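Local atomic coordinates of aldehyde dehydrogenase (Staphylococcus aureus, PDB entry 6K10), a protein that oxidises the aldehyde 4,4'-diaponeurosporen-4-al to 4,4'-diaponeurosporenoic acid with NAD+, a step in the biosynthesis of the carotenoid staphyloxanthin. Residues T302-S307 / S337-E342; D331-D336 / P350-Q355. The protein carries 1 engineered substitution. All coordinates share one frame; numbering follows the deposited sequence.

Following the chain from the N terminus, helix 295-307 first supplies Thr302-Ser307. After two short strands comes strand 324-330; the chain runs through 331-336 and 337-342 without a break and, a few residues later, enters strand 348-354. Interaction 1 closes the longer loop, bringing the middle of this connection back to the last turns of the helix. Interaction 2 closes a shorter one, laying the connection's first residues beside the strand it leads into. The segments alternate along the chain, so the two loops cross. They meet within the connection, where Met340 packs on Val333 and Gln341 makes a weak hydrogen bond to Ser335 O. Together they tie helix, connecting loop and sheet.

Interaction 1. Residues T302-S307 / S337-E342; sequences TSLLNS and SAIMQE
The carboxylate of Glu342 has both methyls of Leu304 against one face, CD1 standing almost directly over Glu342 CD at 3.6 Å and CD2 lying farther toward OE1, 3.7 Å from it. Its OE2 forms a salt bridge with Arg300, one turn earlier on the same helix as Leu304, so helix 295-307 offers this acid both a charge partner and an apolar surface; the arginine probably keeps the group ionised. A second flat group, the amide of Gln341, turns back along its own segment: NE2 donates nearly within the amide plane to Ser337 O (2.9 Å), although it stands well above the plane of that carbonyl. Ser337 O also takes the N-H of Met340, so one bond comes from the 3-10 turn 338-340 and one from a side chain.

Leu304 carries the contact. It meets Glu342 tip to tip, because the glutamate chain, with CG in the crowded position between N and the carbonyl carbon (chi1 65°), runs extended beyond it. Leu304 CD2 also reaches Ala338 O, while CB packs on Ile339 CD1 at 4.0 Å. At the exposed margin Ser307 OG touches Ala338 CB (3.6 Å), its oxygen held by a short 2.6 Å hydrogen bond to Leu304 O, on a lone pair in the carbonyl plane.

No hydrogen bond joins the two segments. Beneath, Ile339 continues onto Leu330, Ile348 and Pro350, and Leu305 covers Ile325 and Ile348, so turn and helix lie together over strands 324-330 and 348-354, away from the predicted active-site residues.

Interaction 2. Residues D331-D336 / P350-Q355; sequences DHVTSD and PILTYQ
With CG1 anti to its backbone N (chi1 171°), Val333 spreads both methyls over the start of the Pro350-Tyr354 strand segment, while Leu352, CG beside its own N (chi1 -62°), swings its isobutyl group across to meet them. Val333 CG2 rests on Pro350 CB at 3.8 Å and CG1 on Leu352 CD1 at the same distance, both side chains crossing that of Val333 obliquely. Tightest of all, Leu352 CG presses on Val333 O at 3.3 Å.

Strands 324-330 and 348-354 are parallel neighbours in the sheet, joined by a connection of loop and one short 3-10 turn, without an alpha-helix. Ile351 hydrogen-bonds through its backbone to Leu330, but no hydrogen bond joins 331-336 to 350-355; Val333 N lies 3.7 Å from Ile351 O, and side-chain packing carries the contact. His332, with positive phi, bends the chain here; its N-H is taken by Asp331 OD1 (2.7 Å), met from above the carboxylate plane. Asp331 OD2 stands above one face of the His332 ring, near its rim, and makes a salt bridge to Lys264. Farther on, Thr334 OG1 accepts Asp336 N in an ST turn, and Leu352 CD2 packs against the Thr334 backbone.

Interaction 1. Residues T302-S307 / S337-E342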
loop_
_atom_site.group_PDB
_atom_site.type_symbol
_atom_site.label_atom_id
_atom_site.label_comp_id
_atom_site.label_asym_id
_atom_site.label_seq_id
_atom_site.Cartn_x
_atom_site.Cartn_y
_atom_site.Cartn_z
ATOM N N THR A 302 10.470 -1.203 35.769
ATOM C CA THR A 302 10.637 -1.630 37.156
ATOM C C THR A 302 9.291 -1.825 37.841
ATOM O O THR A 302 9.178 -2.646 38.759
ATOM C CB THR A 302 11.489 -0.629 37.944
ATOM O OG1 THR A 302 10.836 0.644 37.991
ATOM C CG2 THR A 302 12.865 -0.477 37.311
ATOM N N SER A 303 8.264 -1.087 37.414
ATOM C CA SER A 303 6.914 -1.375 37.886
ATOM C C SER A 303 6.483 -2.775 37.466
ATOM O O SER A 303 5.881 -3.513 38.255
ATOM C CB SER A 303 5.935 -0.325 37.357
ATOM O OG SER A 303 4.650 -0.486 37.934
ATOM N N LEU A 304 6.800 -3.164 36.228
ATOM C CA LEU A 304 6.497 -4.518 35.777
ATOM C C LEU A 304 7.307 -5.553 36.550
ATOM O O LEU A 304 6.793 -6.626 36.885
ATOM C CB LEU A 304 6.757 -4.635 34.274
ATOM C CG LEU A 304 5.732 -3.923 33.388
ATOM C CD1 LEU A 304 6.277 -3.706 31.986
ATOM C CD2 LEU A 304 4.441 -4.725 33.335
ATOM N N LEU A 305 8.579 -5.252 36.835
ATOM C CA LEU A 305 9.384 -6.135 37.675
ATOM C C LEU A 305 8.727 -6.340 39.032
ATOM O O LEU A 305 8.656 -7.466 39.541
ATOM C CB LEU A 305 10.789 -5.559 37.861
ATOM C CG LEU A 305 11.888 -5.805 36.828
ATOM C CD1 LEU A 305 13.167 -5.108 37.273
ATOM C CD2 LEU A 305 12.130 -7.293 36.636
ATOM N N ASN A 306 8.247 -5.253 39.639
ATOM C CA ASN A 306 7.592 -5.350 40.938
ATOM C C ASN A 306 6.337 -6.211 40.859
ATOM O O ASN A 306 6.047 -6.982 41.781
ATOM C CB ASN A 306 7.261 -3.949 41.455
ATOM C CG ASN A 306 6.562 -3.973 42.798
ATOM O OD1 ASN A 306 7.197 -4.143 43.839
ATOM N ND2 ASN A 306 5.246 -3.799 42.782
ATOM N N SER A 307 5.588 -6.101 39.760
ATOM C CA SER A 307 4.379 -6.902 39.596
ATOM C C SER A 307 4.691 -8.388 39.474
ATOM O O SER A 307 3.898 -9.226 39.920
ATOM C CB SER A 307 3.599 -6.431 38.367
ATOM O OG SER A 307 4.226 -6.867 37.171
ATOM N N SER A 337 -1.297 -11.797 34.050
ATOM C CA SER A 337 -0.139 -11.072 34.553
ATOM C C SER A 337 -0.043 -9.690 33.921
ATOM O O SER A 337 -0.369 -9.503 32.746
ATOM C CB SER A 337 1.138 -11.865 34.272
ATOM O OG SER A 337 1.227 -13.006 35.108
ATOM N N ALA A 338 0.401 -8.715 34.719
ATOM C CA ALA A 338 0.628 -7.373 34.193
ATOM C C ALA A 338 1.616 -7.401 33.035
ATOM O O ALA A 338 1.492 -6.623 32.081
ATOM C CB ALA A 338 1.132 -6.452 35.304
ATOM N N ILE A 339 2.595 -8.306 33.096
ATOM C CA ILE A 339 3.603 -8.406 32.049
ATOM C C ILE A 339 3.013 -8.900 30.731
ATOM O O ILE A 339 3.635 -8.727 29.676
ATOM C CB ILE A 339 4.751 -9.317 32.529
ATOM C CG1 ILE A 339 5.990 -9.138 31.652
ATOM C CG2 ILE A 339 4.313 -10.772 32.551
ATOM C CD1 ILE A 339 6.708 -7.831 31.881
ATOM N N MET A 340 1.823 -9.498 30.752
ATOM C CA MET A 340 1.170 -9.963 29.537
ATOM C C MET A 340 0.087 -9.010 29.047
ATOM O O MET A 340 -0.670 -9.363 28.137
ATOM C CB MET A 340 0.582 -11.359 29.753
ATOM C CG MET A 340 1.627 -12.449 29.886
ATOM S SD MET A 340 2.761 -12.490 28.482
ATOM C CE MET A 340 1.622 -12.854 27.149
ATOM N N GLN A 341 -0.002 -7.809 29.623
ATOM C CA GLN A 341 -1.011 -6.838 29.234
ATOM C C GLN A 341 -0.470 -5.705 28.375
ATOM O O GLN A 341 -1.266 -4.938 27.822
ATOM C CB GLN A 341 -1.683 -6.234 30.478
ATOM C CG GLN A 341 -2.163 -7.257 31.488
ATOM C CD GLN A 341 -3.094 -8.286 30.881
ATOM O OE1 GLN A 341 -3.988 -7.952 30.105
ATOM N NE2 GLN A 341 -2.883 -9.549 31.230
ATOM N N GLU A 342 0.849 -5.571 28.251
ATOM C CA GLU A 342 1.442 -4.480 27.492
ATOM C C GLU A 342 2.670 -4.986 26.750
ATOM O O GLU A 342 3.301 -5.965 27.159
ATOM C CB GLU A 342 1.827 -3.303 28.407
ATOM C CG GLU A 342 2.931 -3.622 29.413
ATOM C CD GLU A 342 3.397 -2.401 30.191
ATOM O OE1 GLU A 342 2.851 -2.150 31.288
ATOM O OE2 GLU A 342 4.312 -1.695 29.713
#

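Interaction 2. Residues D331-D336 / P350-Q355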
loop_
_atom_site.group_PDB
_atom_site.type_symbol
_atom_site.label_atom_id
_atom_site.label_comp_id
_atom_site.label_asym_id
_atom_site.label_seq_id
_atom_site.Cartn_x
_atom_site.Cartn_y
_atom_site.Cartn_z
ATOM N N ASP A 331 8.774 -17.017 35.296
ATOM C CA ASP A 331 8.141 -18.319 35.171
ATOM C C ASP A 331 6.736 -18.263 35.760
ATOM O O ASP A 331 6.397 -17.350 36.518
ATOM C CB ASP A 331 8.974 -19.400 35.874
ATOM C CG ASP A 331 8.597 -20.802 35.450
ATOM O OD1 ASP A 331 7.792 -20.950 34.506
ATOM O OD2 ASP A 331 9.115 -21.758 36.064
ATOM N N HIS A 332 5.913 -19.247 35.386
ATOM C CA HIS A 332 4.540 -19.374 35.884
ATOM C C HIS A 332 3.694 -18.147 35.548
ATOM O O HIS A 332 2.800 -17.765 36.308
ATOM C CB HIS A 332 4.516 -19.638 37.394
ATOM C CG HIS A 332 5.342 -20.814 37.817
ATOM N ND1 HIS A 332 6.439 -20.693 38.643
ATOM C CD2 HIS A 332 5.233 -22.132 37.528
ATOM C CE1 HIS A 332 6.969 -21.886 38.846
ATOM N NE2 HIS A 332 6.256 -22.777 38.180
ATOM N N VAL A 333 3.968 -17.526 34.405
ATOM C CA VAL A 333 3.240 -16.336 33.977
ATOM C C VAL A 333 1.928 -16.760 33.333
ATOM O O VAL A 333 1.859 -17.787 32.646
ATOM C CB VAL A 333 4.108 -15.504 33.015
ATOM C CG1 VAL A 333 3.304 -14.385 32.374
ATOM C CG2 VAL A 333 5.314 -14.942 33.749
ATOM N N THR A 334 0.875 -15.979 33.561
ATOM C CA THR A 334 -0.444 -16.262 33.018
ATOM C C THR A 334 -0.921 -15.108 32.148
ATOM O O THR A 334 -0.279 -14.059 32.044
ATOM C CB THR A 334 -1.469 -16.507 34.131
ATOM O OG1 THR A 334 -1.826 -15.255 34.729
ATOM C CG2 THR A 334 -0.902 -17.432 35.191
ATOM N N SER A 335 -2.088 -15.321 31.535
ATOM C CA SER A 335 -2.729 -14.272 30.752
ATOM C C SER A 335 -3.110 -13.075 31.614
ATOM O O SER A 335 -3.218 -11.954 31.105
ATOM C CB SER A 335 -3.964 -14.840 30.053
ATOM O OG SER A 335 -5.048 -14.950 30.959
ATOM N N ASP A 336 -3.318 -13.291 32.915
ATOM C CA ASP A 336 -3.697 -12.210 33.818
ATOM C C ASP A 336 -2.528 -11.315 34.196
ATOM O O ASP A 336 -2.755 -10.184 34.642
ATOM C CB ASP A 336 -4.301 -12.770 35.106
ATOM C CG ASP A 336 -5.554 -13.572 34.866
ATOM O OD1 ASP A 336 -6.366 -13.173 34.005
ATOM O OD2 ASP A 336 -5.734 -14.599 35.553
ATOM N N PRO A 350 8.871 -13.082 29.910
ATOM C CA PRO A 350 7.972 -14.025 30.585
ATOM C C PRO A 350 7.870 -15.332 29.816
ATOM O O PRO A 350 7.893 -15.357 28.583
ATOM C CB PRO A 350 6.627 -13.288 30.597
ATOM C CG PRO A 350 6.712 -12.318 29.469
ATOM C CD PRO A 350 8.153 -11.943 29.316
ATOM N N ILE A 351 7.742 -16.424 30.562
ATOM C CA ILE A 351 7.698 -17.769 29.999
ATOM C C ILE A 351 6.389 -18.422 30.429
ATOM O O ILE A 351 6.151 -18.618 31.627
ATOM C CB ILE A 351 8.909 -18.603 30.444
ATOM C CG1 ILE A 351 10.202 -17.973 29.918
ATOM C CG2 ILE A 351 8.780 -20.043 29.973
ATOM C CD1 ILE A 351 11.455 -18.524 30.553
ATOM N N LEU A 352 5.544 -18.744 29.453
ATOM C CA LEU A 352 4.278 -19.426 29.680
ATOM C C LEU A 352 4.334 -20.817 29.063
ATOM O O LEU A 352 4.990 -21.031 28.041
ATOM C CB LEU A 352 3.100 -18.651 29.074
ATOM C CG LEU A 352 2.745 -17.243 29.566
ATOM C CD1 LEU A 352 3.704 -16.185 29.030
ATOM C CD2 LEU A 352 1.308 -16.904 29.189
ATOM N N THR A 353 3.636 -21.765 29.682
ATOM C CA THR A 353 3.624 -23.137 29.197
ATOM C C THR A 353 2.328 -23.452 28.462
ATOM O O THR A 353 1.282 -22.848 28.713
ATOM C CB THR A 353 3.805 -24.135 30.341
ATOM O OG1 THR A 353 2.667 -24.085 31.209
ATOM C CG2 THR A 353 5.032 -23.800 31.125
ATOM N N TYR A 354 2.413 -24.417 27.550
ATOM C CA TYR A 354 1.253 -24.936 26.843
ATOM C C TYR A 354 1.400 -26.445 26.725
ATOM O O TYR A 354 2.501 -26.988 26.829
ATOM C CB TYR A 354 1.093 -24.276 25.462
ATOM C CG TYR A 354 2.111 -24.705 24.422
ATOM C CD1 TYR A 354 1.886 -25.816 23.620
ATOM C CD2 TYR A 354 3.289 -23.992 24.235
ATOM C CE1 TYR A 354 2.804 -26.210 22.667
ATOM C CE2 TYR A 354 4.216 -24.380 23.280
ATOM C CZ TYR A 354 3.965 -25.492 22.502
ATOM O OH TYR A 354 4.873 -25.891 21.549
ATOM N N GLN A 355 0.276 -27.130 26.516
ATOM C CA GLN A 355 0.301 -28.585 26.418
ATOM C C GLN A 355 0.241 -29.091 24.985
ATOM O O GLN A 355 0.787 -30.157 24.691
ATOM C CB GLN A 355 -0.853 -29.200 27.223
ATOM C CG GLN A 355 -0.649 -29.143 28.722
ATOM C CD GLN A 355 -1.536 -30.124 29.470
#